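Local coordinates for Non-fluorescent flavoprotein (Photobacterium phosphoreum, PDB 1FVP) that binds flavin mononucleotide with a myristate attached to it, an adduct most likely made by the bioluminescence reaction, as a homodimeric relative of bacterial luciferase, at residues Asn26-Thr31 with Cys200-Gln205; Thr81-Ala86 with Ala114-Lys119; His126-His131 with Asn193-Leu198. One frame throughout, in Å; residues are numbered along the deposited sequence.

Interaction 1: Asn26-Thr31 with Cys200-Gln205; sequences NNALET and CFESMQ
Ala28 and Glu202 mark the nearest approach of the two backbones, CA to CA 7.1 Å, where one side of the helix 26-31 faces the irregular loop 200-205 that follows the strand 195-199. Thr31 and Glu202 carry the contact. The CA-CB bond of Thr31 points toward the loop, and its OG1 stands beside the backbone N, anti to the carbonyl carbon, on the side of the preceding turn of the helix. The hydroxyl lies between two acceptors, with Thr31 OG1 2.7 Å from Asn27 O and 2.6 Å from Glu202 OE1. Glu202 reaches this hydroxyl through a chain bent at chi2 (-38°), the torsion that places CD. Its other oxygen, OE2, rests against the helix at Ala28, 3.3 Å from Ala28 CA and 3.5 Å from Ala28 CB. At the base of the same residue, Glu202 N donates to Cys200 SG at 3.5 Å, a bond internal to the loop. Phe10 and Tyr148 pack around the glutamate, while Ala28 also touches a bound flavin adduct. Lys210, from the helix 207-227, is hydrogen-bonded to Thr31 OG1 and forms a long, weak ion pair with Glu202 OE1. Lys210 and the hydroxyl may therefore help Glu202 keep its charge in this buried place, though a pair so long can contribute only modestly.

Interaction 2: Thr81-Ala86 with Ala114-Lys119; sequences TVDIAA and ASKYNK. With FMA (6-(3-tetradecanoic acid) flavine mononucleotide), chain C.
Asp83 OD2 is gripped by two groups, Ser113 OG through a hydrogen bond and Lys116 NZ through a weak one, within a salt bridge, at 3.4 Å. The other oxygen has a firmer partner: Tyr117 OH donates to Asp83 OD1 at 2.7 Å, and OD1 accepts through its syn lone pair. OD1 lies at the edge of the phenol ring and in its plane, yet the carboxylate itself is turned 80° from that plane. Asp83 CG stands anti to the backbone N (chi1 175°), and the side chain crosses both Lys116 and Tyr117 at about a right angle. Lys116 CG sits 4.0 Å above the ring of Tyr117, over its centre, and the chain beyond it is bent at chi2, chi3 and chi4. Next to the polar group, Ala86 CB packs 3.4 Å from Ala114 N. Just past helix 100-116, Lys119 N is bonded to Ala114 O. Away from this contact, Thr81 OG1 is hydrogen-bonded to O2B of the flavin adduct, and Ile84 CG2 packs against C7 and C8 of its ring system. Helix 80-87 thus joins the end of helix 100-116 to a ligand pocket, while Val82 reaches Phe109 of helix 100-116 and, with Ala85, Leu92 of strand 92-94.

Interaction 3: His126-His131 with Asn193-Leu198; sequences HQLMLH and NTVDFL. With FMA (6-(3-tetradecanoic acid) flavine mononucleotide), chain D.
Leu128 and Phe197 are paired residues of two parallel neighbouring strands, 126-130 and 195-198, in the curled sheet of a beta/alpha fold related to the barrel of bacterial luciferase. The pairing is regular. Leu128 bonds to the residues on either side of Phe197: its N donates to Asp196 O, almost straight at 176°, and its O accepts from Leu198 N at 2.7 Å. His126 brackets Val195 likewise, through Thr194 O and Asp196 N, and Leu130 N continues the ladder to Leu198 O.

The side chain of Leu128 shows how one face is filled. Its CB lies 3.5 Å from Asp196 O and 3.8 Å from Phe197 CD2, and CG, anti to the backbone N (chi1 -165°), stays 4.1 Å from that same ring carbon. The tip divides its contacts: CD2 meets Val195 CG2 at 3.5 Å and, at the edge of the ring near its plane, Phe197 CE2 at 3.7 Å. Leu130 CD1 approaches the ring obliquely. Beyond the pair, Phe191 and Phe94 pack on Leu128, and Trp4 meets the ring of Phe197.

The opposite face is more polar. There Gln127 and Asp196 sit in register with their amide and carboxylate planes 72° apart, and one water donates to both Gln127 OE1 and Asp196 OD2. Met129 and Leu198 restore an apolar surface farther along. Just before the second strand, Asn193 turns its side chain to the ligand, and Asn193 OD1 accepts hydrogen bonds from two hydroxyls of the flavin adduct's ribityl chain, one of them O2B at 2.8 Å.

Interaction 3 is the innermost of the three, its centre about 6 Å from that of the chain, and it is held chiefly by backbone bonds between strands, with apolar packing added. Interaction 1 is also buried but lies farther out, where the chain leaving strand 195-199 meets helix 23-38, and turns on one carboxylate and a threonine hydroxyl; the two join directly, Cys200 N lying 2.6 Å from Leu130 O in a probable hydrogen bond. Interaction 2, partly exposed and across the chain's centre from interaction 1, relies on charged and phenolic side chains between helix 80-87 and the end of helix 100-116. Residues of all three line flavin pockets, each meeting a separate copy of the adduct.

Interaction 1: Asn26-Thr31 with Cys200-Gln205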
loop_
_atom_site.group_PDB
_atom_site.type_symbol
_atom_site.label_atom_id
_atom_site.label_comp_id
_atom_site.label_asym_id
_atom_site.label_seq_id
_atom_site.Cartn_x
_atom_site.Cartn_y
_atom_site.Cartn_z
ATOM N N ASN A 26 -1.158 -11.277 16.497
ATOM C CA ASN A 26 -0.887 -10.442 17.705
ATOM C C ASN A 26 0.561 -9.974 17.654
ATOM O O ASN A 26 0.859 -8.842 18.048
ATOM C CB ASN A 26 -1.380 -11.109 18.964
ATOM C CG ASN A 26 -2.746 -10.512 19.320
ATOM O OD1 ASN A 26 -3.764 -11.159 19.038
ATOM N ND2 ASN A 26 -2.710 -9.306 19.890
ATOM N N ASN A 27 1.399 -10.846 17.132
ATOM C CA ASN A 27 2.834 -10.610 16.936
ATOM C C ASN A 27 3.016 -9.439 15.953
ATOM O O ASN A 27 3.818 -8.528 16.184
ATOM C CB ASN A 27 3.518 -11.874 16.400
ATOM C CG ASN A 27 3.440 -13.075 17.323
ATOM O OD1 ASN A 27 2.501 -13.239 18.111
ATOM N ND2 ASN A 27 4.483 -13.907 17.239
ATOM N N ALA A 28 2.251 -9.528 14.869
ATOM C CA ALA A 28 2.266 -8.529 13.807
ATOM C C ALA A 28 1.690 -7.211 14.306
ATOM O O ALA A 28 2.104 -6.202 13.719
ATOM C CB ALA A 28 1.538 -8.965 12.555
ATOM N N LEU A 29 0.834 -7.257 15.307
ATOM C CA LEU A 29 0.230 -6.014 15.860
ATOM C C LEU A 29 1.233 -5.325 16.787
ATOM O O LEU A 29 1.228 -4.106 17.052
ATOM C CB LEU A 29 -1.088 -6.425 16.467
ATOM C CG LEU A 29 -2.405 -5.794 16.092
ATOM C CD1 LEU A 29 -2.773 -5.978 14.624
ATOM C CD2 LEU A 29 -3.487 -6.498 16.921
ATOM N N GLU A 30 2.161 -6.131 17.279
ATOM C CA GLU A 30 3.240 -5.717 18.182
ATOM C C GLU A 30 4.373 -5.089 17.369
ATOM O O GLU A 30 5.008 -4.135 17.816
ATOM C CB GLU A 30 3.857 -6.896 18.928
ATOM C CG GLU A 30 4.017 -6.756 20.434
ATOM C CD GLU A 30 4.950 -5.661 20.860
ATOM O OE1 GLU A 30 6.148 -5.759 20.640
ATOM O OE2 GLU A 30 4.378 -4.713 21.439
ATOM N N THR A 31 4.559 -5.683 16.200
ATOM C CA THR A 31 5.557 -5.267 15.226
ATOM C C THR A 31 5.193 -3.838 14.801
ATOM O O THR A 31 6.072 -3.052 14.448
ATOM C CB THR A 31 5.631 -6.168 13.932
ATOM O OG1 THR A 31 5.383 -7.567 14.266
ATOM C CG2 THR A 31 6.951 -6.018 13.161
ATOM N N CYS A 200 11.111 -7.547 6.925
ATOM C CA CYS A 200 10.166 -8.318 7.737
ATOM C C CYS A 200 10.829 -8.918 8.965
ATOM O O CYS A 200 11.684 -9.798 8.734
ATOM C CB CYS A 200 9.626 -9.507 6.919
ATOM S SG CYS A 200 8.326 -10.447 7.778
ATOM N N PHE A 201 10.467 -8.539 10.168
ATOM C CA PHE A 201 11.103 -9.148 11.360
ATOM C C PHE A 201 10.108 -10.149 11.954
ATOM O O PHE A 201 10.087 -10.294 13.187
ATOM C CB PHE A 201 11.454 -8.134 12.411
ATOM C CG PHE A 201 12.332 -6.961 12.202
ATOM C CD1 PHE A 201 13.713 -7.122 12.140
ATOM C CD2 PHE A 201 11.805 -5.672 12.124
ATOM C CE1 PHE A 201 14.566 -6.048 11.950
ATOM C CE2 PHE A 201 12.625 -4.565 11.941
ATOM C CZ PHE A 201 14.011 -4.770 11.856
ATOM N N GLU A 202 9.304 -10.783 11.140
ATOM C CA GLU A 202 8.273 -11.693 11.630
ATOM C C GLU A 202 8.660 -13.146 11.699
ATOM O O GLU A 202 7.734 -13.962 11.932
ATOM C CB GLU A 202 6.997 -11.675 10.789
ATOM C CG GLU A 202 6.067 -10.504 10.647
ATOM C CD GLU A 202 5.859 -9.686 11.886
ATOM O OE1 GLU A 202 6.592 -8.789 12.264
ATOM O OE2 GLU A 202 4.821 -10.038 12.478
ATOM N N SER A 203 9.901 -13.488 11.478
ATOM C CA SER A 203 10.206 -14.952 11.560
ATOM C C SER A 203 10.463 -15.178 13.041
ATOM O O SER A 203 10.252 -16.272 13.559
ATOM C CB SER A 203 11.332 -15.312 10.647
ATOM O OG SER A 203 12.068 -14.155 10.241
ATOM N N MET A 204 10.870 -14.108 13.679
ATOM C CA MET A 204 11.243 -13.913 15.064
ATOM C C MET A 204 10.095 -14.033 16.063
ATOM O O MET A 204 9.367 -13.059 16.306
ATOM C CB MET A 204 11.873 -12.532 15.311
ATOM C CG MET A 204 13.180 -12.359 14.581
ATOM S SD MET A 204 14.100 -11.122 15.543
ATOM C CE MET A 204 13.753 -9.619 14.640
ATOM N N GLN A 205 10.057 -15.213 16.641
ATOM C CA GLN A 205 9.052 -15.590 17.625
ATOM C C GLN A 205 9.231 -14.884 18.961
ATOM O O GLN A 205 8.225 -14.406 19.511
ATOM C CB GLN A 205 8.971 -17.103 17.856
ATOM C CG GLN A 205 8.316 -17.913 16.748
ATOM C CD GLN A 205 8.374 -19.402 17.032
ATOM O OE1 GLN A 205 8.155 -19.866 18.158
ATOM N NE2 GLN A 205 8.682 -20.190 16.000
#

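Interaction 2: Thr81-Ala86 with Ala114-Lys119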
loop_
_atom_site.group_PDB
_atom_site.type_symbol
_atom_site.label_atom_id
_atom_site.label_comp_id
_atom_site.label_asym_id
_atom_site.label_seq_id
_atom_site.Cartn_x
_atom_site.Cartn_y
_atom_site.Cartn_z
ATOM N N THR A 81 8.313 -6.933 -16.939
ATOM C CA THR A 81 7.661 -6.136 -15.890
ATOM C C THR A 81 8.665 -5.190 -15.248
ATOM O O THR A 81 8.312 -4.431 -14.331
ATOM C CB THR A 81 7.057 -7.152 -14.828
ATOM O OG1 THR A 81 6.003 -7.883 -15.549
ATOM C CG2 THR A 81 6.577 -6.588 -13.503
ATOM N N VAL A 82 9.902 -5.260 -15.708
ATOM C CA VAL A 82 11.000 -4.442 -15.184
ATOM C C VAL A 82 11.471 -3.457 -16.251
ATOM O O VAL A 82 11.854 -2.313 -15.952
ATOM C CB VAL A 82 12.133 -5.333 -14.637
ATOM C CG1 VAL A 82 13.061 -5.889 -15.712
ATOM C CG2 VAL A 82 12.947 -4.613 -13.573
ATOM N N ASP A 83 11.451 -3.976 -17.462
ATOM C CA ASP A 83 11.844 -3.189 -18.664
ATOM C C ASP A 83 10.875 -1.995 -18.702
ATOM O O ASP A 83 11.251 -0.820 -18.579
ATOM C CB ASP A 83 11.820 -4.119 -19.861
ATOM C CG ASP A 83 12.073 -3.461 -21.204
ATOM O OD1 ASP A 83 11.197 -2.691 -21.638
ATOM O OD2 ASP A 83 13.154 -3.755 -21.774
ATOM N N ILE A 84 9.605 -2.365 -18.795
ATOM C CA ILE A 84 8.496 -1.427 -18.816
ATOM C C ILE A 84 8.627 -0.334 -17.759
ATOM O O ILE A 84 8.285 0.834 -18.027
ATOM C CB ILE A 84 7.112 -2.153 -18.654
ATOM C CG1 ILE A 84 6.955 -3.176 -19.793
ATOM C CG2 ILE A 84 5.952 -1.136 -18.615
ATOM C CD1 ILE A 84 5.705 -4.087 -19.667
ATOM N N ALA A 85 9.057 -0.714 -16.585
ATOM C CA ALA A 85 9.199 0.242 -15.471
ATOM C C ALA A 85 10.239 1.320 -15.768
ATOM O O ALA A 85 10.133 2.444 -15.222
ATOM C CB ALA A 85 9.474 -0.548 -14.192
ATOM N N ALA A 86 11.217 0.961 -16.599
ATOM C CA ALA A 86 12.307 1.877 -16.973
ATOM C C ALA A 86 11.707 3.030 -17.780
ATOM O O ALA A 86 11.998 4.218 -17.593
ATOM C CB ALA A 86 13.365 1.168 -17.788
ATOM N N ALA A 114 16.594 1.632 -18.902
ATOM C CA ALA A 114 16.700 3.085 -18.633
ATOM C C ALA A 114 17.495 3.711 -19.782
ATOM O O ALA A 114 17.075 4.733 -20.352
ATOM C CB ALA A 114 17.369 3.334 -17.305
ATOM N N SER A 115 18.607 3.056 -20.103
ATOM C CA SER A 115 19.469 3.516 -21.203
ATOM C C SER A 115 18.622 3.730 -22.466
ATOM O O SER A 115 18.469 4.842 -22.962
ATOM C CB SER A 115 20.593 2.533 -21.510
ATOM O OG SER A 115 21.469 3.079 -22.488
ATOM N N LYS A 116 18.108 2.626 -22.937
ATOM C CA LYS A 116 17.270 2.475 -24.117
ATOM C C LYS A 116 16.334 3.651 -24.308
ATOM O O LYS A 116 16.527 4.445 -25.250
ATOM C CB LYS A 116 16.506 1.155 -24.093
ATOM C CG LYS A 116 15.325 1.079 -25.043
ATOM C CD LYS A 116 15.089 -0.323 -25.544
ATOM C CE LYS A 116 14.885 -1.346 -24.459
ATOM N NZ LYS A 116 13.553 -1.993 -24.695
ATOM N N TYR A 117 15.346 3.803 -23.453
ATOM C CA TYR A 117 14.363 4.896 -23.518
ATOM C C TYR A 117 15.030 6.231 -23.197
ATOM O O TYR A 117 14.385 7.251 -22.902
ATOM C CB TYR A 117 13.196 4.546 -22.580
ATOM C CG TYR A 117 12.544 3.196 -22.773
ATOM C CD1 TYR A 117 11.596 2.976 -23.776
ATOM C CD2 TYR A 117 12.838 2.105 -21.958
ATOM C CE1 TYR A 117 10.973 1.750 -23.959
ATOM C CE2 TYR A 117 12.232 0.871 -22.128
ATOM C CZ TYR A 117 11.295 0.683 -23.126
ATOM O OH TYR A 117 10.706 -0.545 -23.278
ATOM N N ASN A 118 16.344 6.246 -23.257
ATOM C CA ASN A 118 17.206 7.397 -22.976
ATOM C C ASN A 118 16.669 8.167 -21.762
ATOM O O ASN A 118 16.689 9.408 -21.792
ATOM C CB ASN A 118 17.451 8.263 -24.207
ATOM C CG ASN A 118 18.792 8.057 -24.893
ATOM O OD1 ASN A 118 19.075 7.039 -25.553
ATOM N ND2 ASN A 118 19.686 9.052 -24.757
ATOM N N LYS A 119 16.237 7.430 -20.761
ATOM C CA LYS A 119 15.685 7.935 -19.499
ATOM C C LYS A 119 16.799 8.280 -18.521
ATOM O O LYS A 119 17.868 7.642 -18.654
ATOM C CB LYS A 119 14.804 6.878 -18.827
ATOM C CG LYS A 119 14.059 7.399 -17.595
ATOM C CD LYS A 119 13.144 8.560 -17.962
ATOM C CE LYS A 119 11.985 8.124 -18.830
ATOM N NZ LYS A 119 10.867 9.096 -18.740
HETATM N N1 FMA C . 1.059 -6.373 -19.213
HETATM C C2 FMA C . 0.144 -6.608 -20.165
HETATM O O2 FMA C . -0.261 -7.616 -20.617
HETATM N N3 FMA C . -0.513 -5.475 -20.810
HETATM C C4 FMA C . -0.192 -4.226 -20.445
HETATM O O4 FMA C . -0.711 -3.279 -20.970
HETATM C C4A FMA C . 0.782 -4.007 -19.433
HETATM N N5 FMA C . 1.114 -2.805 -19.057
HETATM C C5A FMA C . 2.000 -2.499 -18.106
HETATM C C6 FMA C . 2.326 -1.191 -17.780
HETATM C C7 FMA C . 3.221 -0.961 -16.770
HETATM C C7M FMA C . 3.638 0.475 -16.319
HETATM C C8 FMA C . 3.854 -2.054 -16.072
HETATM C C8M FMA C . 4.850 -1.837 -14.982
HETATM C C9 FMA C . 3.534 -3.344 -16.429
HETATM C C9A FMA C . 2.648 -3.623 -17.434
HETATM N N10 FMA C . 2.268 -4.910 -17.841
HETATM C C10 FMA C . 1.391 -5.205 -18.801
HETATM C C1B FMA C . 3.007 -6.042 -17.243
HETATM C C2B FMA C . 2.655 -7.267 -16.411
HETATM O O2B FMA C . 3.693 -7.296 -15.433
HETATM C C3B FMA C . 2.790 -8.490 -17.314
HETATM O "O3'" FMA C . 1.738 -8.530 -18.201
HETATM C C4B FMA C . 2.859 -9.795 -16.519
HETATM O "O4'" FMA C . 4.002 -9.679 -15.602
HETATM C C5B FMA C . 3.009 -10.997 -17.471
HETATM O "O5'" FMA C . 4.504 -11.021 -17.853
HETATM P P FMA C . 5.638 -11.874 -17.154
HETATM O O1P FMA C . 6.342 -10.741 -16.329
HETATM O O2P FMA C . 4.942 -12.806 -16.290
HETATM O O3P FMA C . 6.360 -12.541 -18.121
HETATM C "C1'" FMA C . 2.630 0.252 -20.907
HETATM O "O1'" FMA C . 3.256 -0.355 -21.870
HETATM O "O2'" FMA C . 2.324 1.428 -21.113
HETATM C "C2'" FMA C . 1.820 -0.611 -19.996
HETATM C "C3'" FMA C . 1.659 -0.104 -18.545
HETATM C "C4'" FMA C . 0.228 0.124 -18.217
HETATM C "C5'" FMA C . -0.083 0.968 -16.992
HETATM C "C6'" FMA C . -1.529 0.750 -16.629
HETATM C "C7'" FMA C . -2.006 1.776 -15.611
HETATM C "C8'" FMA C . -3.356 1.483 -15.078
HETATM C "C9'" FMA C . -3.961 2.491 -14.101
HETATM C C11 FMA C . -3.101 2.577 -12.854
HETATM C C12 FMA C . -2.062 3.656 -12.846
HETATM C C13 FMA C . -0.886 3.478 -11.944
HETATM C C14 FMA C . -1.149 3.899 -10.514
HETATM C C15 FMA C . 0.009 4.635 -9.891
#

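Interaction 3: His126-His131 with Asn193-Leu198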
loop_
_atom_site.group_PDB
_atom_site.type_symbol
_atom_site.label_atom_id
_atom_site.label_comp_id
_atom_site.label_asym_id
_atom_site.label_seq_id
_atom_site.Cartn_x
_atom_site.Cartn_y
_atom_site.Cartn_z
ATOM N N HIS A 126 15.720 1.990 -5.594
ATOM C CA HIS A 126 14.933 0.738 -5.496
ATOM C C HIS A 126 14.572 0.443 -4.058
ATOM O O HIS A 126 15.060 1.186 -3.183
ATOM C CB HIS A 126 15.730 -0.431 -6.131
ATOM C CG HIS A 126 16.128 -0.015 -7.522
ATOM N ND1 HIS A 126 15.229 0.524 -8.416
ATOM C CD2 HIS A 126 17.328 -0.042 -8.151
ATOM C CE1 HIS A 126 15.876 0.794 -9.539
ATOM N NE2 HIS A 126 17.145 0.460 -9.415
ATOM N N GLN A 127 13.754 -0.558 -3.803
ATOM C CA GLN A 127 13.372 -0.917 -2.416
ATOM C C GLN A 127 13.655 -2.428 -2.298
ATOM O O GLN A 127 13.152 -3.200 -3.131
ATOM C CB GLN A 127 11.951 -0.643 -2.001
ATOM C CG GLN A 127 11.569 0.771 -1.695
ATOM C CD GLN A 127 11.690 1.164 -0.258
ATOM O OE1 GLN A 127 11.380 2.289 0.087
ATOM N NE2 GLN A 127 12.126 0.284 0.629
ATOM N N LEU A 128 14.431 -2.713 -1.274
ATOM C CA LEU A 128 14.870 -4.098 -0.992
ATOM C C LEU A 128 14.053 -4.713 0.134
ATOM O O LEU A 128 13.979 -4.081 1.204
ATOM C CB LEU A 128 16.376 -3.964 -0.770
ATOM C CG LEU A 128 17.266 -5.183 -0.798
ATOM C CD1 LEU A 128 17.080 -6.000 -2.065
ATOM C CD2 LEU A 128 18.720 -4.719 -0.650
ATOM N N MET A 129 13.476 -5.874 -0.158
ATOM C CA MET A 129 12.641 -6.611 0.775
ATOM C C MET A 129 13.339 -7.881 1.321
ATOM O O MET A 129 13.404 -8.907 0.612
ATOM C CB MET A 129 11.300 -7.063 0.235
ATOM C CG MET A 129 10.542 -6.112 -0.603
ATOM S SD MET A 129 8.809 -6.708 -0.756
ATOM C CE MET A 129 9.102 -8.361 -1.384
ATOM N N LEU A 130 13.733 -7.779 2.573
ATOM C CA LEU A 130 14.390 -8.792 3.363
ATOM C C LEU A 130 13.587 -9.209 4.618
ATOM O O LEU A 130 12.931 -8.449 5.328
ATOM C CB LEU A 130 15.732 -8.234 3.843
ATOM C CG LEU A 130 16.671 -7.516 2.933
ATOM C CD1 LEU A 130 17.516 -6.522 3.712
ATOM C CD2 LEU A 130 17.557 -8.560 2.251
ATOM N N HIS A 131 13.745 -10.479 4.916
ATOM C CA HIS A 131 13.198 -11.254 6.011
ATOM C C HIS A 131 14.183 -11.372 7.163
ATOM O O HIS A 131 14.716 -12.489 7.321
ATOM C CB HIS A 131 12.866 -12.722 5.573
ATOM C CG HIS A 131 11.407 -12.960 5.691
ATOM N ND1 HIS A 131 10.542 -13.322 4.702
ATOM C CD2 HIS A 131 10.650 -12.812 6.818
ATOM C CE1 HIS A 131 9.318 -13.406 5.221
ATOM N NE2 HIS A 131 9.346 -13.093 6.487
ATOM N N ASN A 193 24.560 0.344 -4.210
ATOM C CA ASN A 193 24.146 1.197 -3.082
ATOM C C ASN A 193 22.939 2.062 -3.439
ATOM O O ASN A 193 22.884 3.215 -2.969
ATOM C CB ASN A 193 25.361 2.021 -2.652
ATOM C CG ASN A 193 26.001 1.523 -1.376
ATOM O OD1 ASN A 193 26.495 2.371 -0.616
ATOM N ND2 ASN A 193 25.997 0.224 -1.098
ATOM N N THR A 194 22.014 1.511 -4.205
ATOM C CA THR A 194 20.810 2.230 -4.630
ATOM C C THR A 194 19.506 1.707 -4.052
ATOM O O THR A 194 18.439 1.855 -4.747
ATOM C CB THR A 194 20.718 2.253 -6.216
ATOM O OG1 THR A 194 20.315 0.934 -6.706
ATOM C CG2 THR A 194 22.035 2.712 -6.852
ATOM N N VAL A 195 19.527 1.130 -2.844
ATOM C CA VAL A 195 18.243 0.611 -2.329
ATOM C C VAL A 195 18.006 1.062 -0.894
ATOM O O VAL A 195 18.981 1.380 -0.221
ATOM C CB VAL A 195 18.247 -0.922 -2.402
ATOM C CG1 VAL A 195 18.166 -1.498 -3.790
ATOM C CG2 VAL A 195 19.454 -1.423 -1.619
ATOM N N ASP A 196 16.753 1.030 -0.554
ATOM C CA ASP A 196 16.060 1.320 0.689
ATOM C C ASP A 196 15.434 -0.026 1.089
ATOM O O ASP A 196 15.142 -0.803 0.153
ATOM C CB ASP A 196 15.056 2.441 0.521
ATOM C CG ASP A 196 15.634 3.752 1.034
ATOM O OD1 ASP A 196 16.868 3.865 1.159
ATOM O OD2 ASP A 196 14.798 4.649 1.299
ATOM N N PHE A 197 15.262 -0.270 2.386
ATOM C CA PHE A 197 14.749 -1.580 2.817
ATOM C C PHE A 197 13.436 -1.650 3.584
ATOM O O PHE A 197 13.035 -0.900 4.462
ATOM C CB PHE A 197 15.818 -2.351 3.591
ATOM C CG PHE A 197 17.231 -1.993 3.316
ATOM C CD1 PHE A 197 17.786 -0.872 3.929
ATOM C CD2 PHE A 197 18.001 -2.766 2.447
ATOM C CE1 PHE A 197 19.114 -0.512 3.682
ATOM C CE2 PHE A 197 19.335 -2.427 2.181
ATOM C CZ PHE A 197 19.870 -1.290 2.816
ATOM N N LEU A 198 12.735 -2.687 3.179
ATOM C CA LEU A 198 11.443 -3.113 3.706
ATOM C C LEU A 198 11.871 -4.475 4.286
ATOM O O LEU A 198 12.036 -5.369 3.425
ATOM C CB LEU A 198 10.473 -3.222 2.549
ATOM C CG LEU A 198 9.819 -1.990 1.989
ATOM C CD1 LEU A 198 8.476 -2.352 1.346
ATOM C CD2 LEU A 198 9.607 -0.987 3.125
HETATM N N1 FMA D . 26.476 4.247 3.301
HETATM C C2 FMA D . 25.582 5.209 3.065
HETATM O O2 FMA D . 25.538 5.966 2.170
HETATM N N3 FMA D . 24.483 5.397 4.001
HETATM C C4 FMA D . 24.362 4.620 5.096
HETATM O O4 FMA D . 23.434 4.820 5.849
HETATM C C4A FMA D . 25.334 3.599 5.332
HETATM N N5 FMA D . 25.312 2.793 6.363
HETATM C C5A FMA D . 26.195 1.821 6.640
HETATM C C6 FMA D . 26.089 1.007 7.765
HETATM C C7 FMA D . 27.043 0.040 7.959
HETATM C C7M FMA D . 27.028 -0.943 9.182
HETATM C C8 FMA D . 28.140 -0.140 7.038
HETATM C C8M FMA D . 29.202 -1.176 7.210
HETATM C C9 FMA D . 28.215 0.686 5.937
HETATM C C9A FMA D . 27.294 1.659 5.681
HETATM N N10 FMA D . 27.310 2.515 4.588
HETATM C C10 FMA D . 26.428 3.480 4.331
HETATM C C1B FMA D . 28.430 2.386 3.554
HETATM C C2B FMA D . 28.034 2.851 2.087
HETATM O O2B FMA D . 28.439 1.728 1.324
HETATM C C3B FMA D . 28.774 4.124 1.747
HETATM O "O3'" FMA D . 29.179 4.798 2.895
HETATM C C4B FMA D . 28.021 5.106 0.842
HETATM O "O4'" FMA D . 27.642 4.462 -0.426
HETATM C C5B FMA D . 28.915 6.332 0.504
HETATM O "O5'" FMA D . 29.022 6.367 -1.041
HETATM P P FMA D . 30.324 6.478 -1.929
HETATM O O1P FMA D . 30.777 7.936 -1.567
HETATM O O2P FMA D . 31.261 5.472 -1.470
HETATM O O3P FMA D . 29.972 6.195 -3.235
HETATM C "C1'" FMA D . 24.668 2.471 10.812
HETATM O "O1'" FMA D . 25.286 1.486 11.371
HETATM O "O2'" FMA D . 24.414 3.476 11.484
HETATM C "C2'" FMA D . 24.963 2.581 9.353
HETATM C "C3'" FMA D . 24.936 1.214 8.656
HETATM C "C4'" FMA D . 23.580 1.028 8.045
HETATM C "C5'" FMA D . 22.506 0.282 8.799
HETATM C "C6'" FMA D . 21.755 -0.711 7.947
HETATM C "C7'" FMA D . 20.340 -0.964 8.449
HETATM C "C8'" FMA D . 20.024 -2.338 8.863
HETATM C "C9'" FMA D . 19.429 -3.312 7.861
HETATM C C11 FMA D . 19.501 -4.742 8.300
HETATM C C12 FMA D . 19.295 -5.160 9.710
HETATM C C13 FMA D . 19.258 -6.610 10.060
HETATM C C14 FMA D . 18.989 -6.962 11.488
HETATM C C15 FMA D . 19.726 -6.130 12.499
HETATM O O HOH W 1 13.148 4.622 -0.522
#